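Long-range contact in serine protease pet (Escherichia coli, PDB 4OM9), which is a secreted autotransporter enterotoxin of enteroaggregative strains that probably acts as a serine protease, with alpha-fodrin a likely target: residues I353-N358 / Q375-K380. Residues are numbered along the deposited sequence; the frame is centred on the assembly and turned at random.
Sequences IKYASN and QNTNLK
Gln375 turns its side-chain amide onto the backbone of Ile353-Tyr355 and mimics a neighbouring strand. Its NE2 donates to Ile353 O at 2.8 Å, almost straight (174°) and in the amide plane of Gln375, while its OE1 accepts Tyr355 N at 2.7 Å from above the carbonyl plane. The chain bends at chi2 (-68°), which swings CD toward the strand. Both amide atoms have second partners, Gln373 O for NE2 and Trp351 NE1 for OE1, so the rotation of the buried amide is fixed. Beside it, CD of Lys354 passes 3.9 Å from Gln375 O, and NZ bonds to Gln373 OE1 and Ala374 O. One water donates to both Tyr355 O and Gln375 O, bridging the two backbones. Farther along, the CB of Thr377 is directed at residues 353-358: OG1 lies 3.0 Å from Ala356 O, with Asp359 O also in reach of its one proton, and CG2 sits 4.1 Å from Tyr355 CB, at the edge of the ring. The contact joins successive turns of the parallel beta-helix: strand 354-355 pairs with strand 335-337 of the preceding turn, whereas residues 375-377 bond to Thr393 and Asn395 of the next, leading into strand 379-381 beside strand 361-364.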
loop_
_atom_site.group_PDB
_atom_site.type_symbol
_atom_site.label_atom_id
_atom_site.label_comp_id
_atom_site.label_asym_id
_atom_site.label_seq_id
_atom_site.Cartn_x
_atom_site.Cartn_y
_atom_site.Cartn_z
ATOM N N ILE A 353 -8.547 39.737 8.780
ATOM C CA ILE A 353 -7.580 40.744 8.355
ATOM C C ILE A 353 -6.643 39.973 7.451
ATOM O O ILE A 353 -6.801 38.760 7.284
ATOM C CB ILE A 353 -6.761 41.367 9.529
ATOM C CG1 ILE A 353 -5.971 40.250 10.239
ATOM C CG2 ILE A 353 -7.649 42.088 10.494
ATOM C CD1 ILE A 353 -5.081 40.713 11.410
ATOM N N LYS A 354 -5.650 40.672 6.913
ATOM C CA LYS A 354 -4.566 40.027 6.193
ATOM C C LYS A 354 -3.368 39.786 7.097
ATOM O O LYS A 354 -3.004 40.644 7.912
ATOM C CB LYS A 354 -4.146 40.878 4.993
ATOM C CG LYS A 354 -5.195 40.976 3.899
ATOM C CD LYS A 354 -4.576 41.566 2.656
ATOM C CE LYS A 354 -5.591 41.706 1.522
ATOM N NZ LYS A 354 -7.009 41.530 1.969
ATOM N N TYR A 355 -2.762 38.609 6.979
ATOM C CA TYR A 355 -1.426 38.442 7.525
ATOM C C TYR A 355 -0.537 39.217 6.556
ATOM O O TYR A 355 -0.821 39.264 5.353
ATOM C CB TYR A 355 -1.000 36.953 7.660
ATOM C CG TYR A 355 0.267 36.836 8.476
ATOM C CD1 TYR A 355 0.220 36.832 9.861
ATOM C CD2 TYR A 355 1.504 36.811 7.855
ATOM C CE1 TYR A 355 1.385 36.787 10.613
ATOM C CE2 TYR A 355 2.660 36.765 8.574
ATOM C CZ TYR A 355 2.606 36.752 9.960
ATOM O OH TYR A 355 3.782 36.706 10.667
ATOM N N ALA A 356 0.494 39.857 7.089
ATOM C CA ALA A 356 1.466 40.608 6.295
ATOM C C ALA A 356 1.958 39.837 5.070
ATOM O O ALA A 356 2.033 38.611 5.085
ATOM C CB ALA A 356 2.658 41.012 7.172
ATOM N N SER A 357 2.317 40.575 4.025
ATOM C CA SER A 357 2.589 39.976 2.723
ATOM C C SER A 357 4.070 39.716 2.463
ATOM O O SER A 357 4.426 39.072 1.478
ATOM C CB SER A 357 2.040 40.861 1.608
ATOM O OG SER A 357 3.012 41.804 1.210
ATOM N N ASN A 358 4.948 40.217 3.317
ATOM C CA ASN A 358 6.355 39.889 3.122
ATOM C C ASN A 358 6.823 38.795 4.091
ATOM O O ASN A 358 8.017 38.570 4.265
ATOM C CB ASN A 358 7.228 41.147 3.246
ATOM C CG ASN A 358 7.137 41.812 4.617
ATOM O OD1 ASN A 358 6.221 41.546 5.399
ATOM N ND2 ASN A 358 8.085 42.702 4.900
ATOM N N GLN A 375 -5.473 36.566 1.490
ATOM C CA GLN A 375 -4.364 36.989 2.335
ATOM C C GLN A 375 -3.219 37.596 1.548
ATOM O O GLN A 375 -2.437 38.371 2.102
ATOM C CB GLN A 375 -3.850 35.803 3.141
ATOM C CG GLN A 375 -4.865 35.277 4.132
ATOM C CD GLN A 375 -5.123 36.261 5.255
ATOM O OE1 GLN A 375 -4.260 36.492 6.123
ATOM N NE2 GLN A 375 -6.310 36.849 5.249
ATOM N N ASN A 376 -3.137 37.270 0.258
ATOM C CA ASN A 376 -1.987 37.671 -0.552
ATOM C C ASN A 376 -0.657 37.366 0.177
ATOM O O ASN A 376 0.281 38.156 0.165
ATOM C CB ASN A 376 -2.093 39.161 -0.914
ATOM C CG ASN A 376 -1.014 39.616 -1.891
ATOM O OD1 ASN A 376 -0.447 38.813 -2.637
ATOM N ND2 ASN A 376 -0.707 40.913 -1.865
ATOM N N THR A 377 -0.583 36.203 0.816
ATOM C CA THR A 377 0.672 35.763 1.422
ATOM C C THR A 377 0.670 34.255 1.519
ATOM O O THR A 377 -0.295 33.617 1.109
ATOM C CB THR A 377 0.912 36.381 2.850
ATOM O OG1 THR A 377 2.309 36.330 3.185
ATOM C CG2 THR A 377 0.109 35.628 3.900
ATOM N N ASN A 378 1.751 33.697 2.072
ATOM C CA ASN A 378 1.904 32.250 2.190
ATOM C C ASN A 378 1.538 31.749 3.570
ATOM O O ASN A 378 1.687 32.454 4.563
ATOM C CB ASN A 378 3.333 31.826 1.835
ATOM C CG ASN A 378 3.697 32.176 0.394
ATOM O OD1 ASN A 378 2.812 32.395 -0.450
ATOM N ND2 ASN A 378 4.996 32.237 0.104
ATOM N N LEU A 379 1.005 30.538 3.606
ATOM C CA LEU A 379 0.667 29.892 4.847
ATOM C C LEU A 379 1.640 28.735 5.114
ATOM O O LEU A 379 1.998 27.992 4.200
ATOM C CB LEU A 379 -0.772 29.378 4.802
ATOM C CG LEU A 379 -1.122 28.473 5.986
ATOM C CD1 LEU A 379 -1.222 29.293 7.258
ATOM C CD2 LEU A 379 -2.389 27.673 5.764
ATOM N N LYS A 380 2.079 28.608 6.359
ATOM C CA LYS A 380 2.768 27.404 6.817
ATOM C C LYS A 380 2.028 26.852 8.022
ATOM O O LYS A 380 2.016 27.482 9.072
ATOM C CB LYS A 380 4.223 27.697 7.158
ATOM C CG LYS A 380 5.058 28.018 5.936
ATOM C CD LYS A 380 6.538 27.925 6.209
ATOM C CE LYS A 380 7.325 28.124 4.922
ATOM N NZ LYS A 380 8.787 27.800 5.036
HETATM O O HOH W 1 -0.839 40.522 2.894
#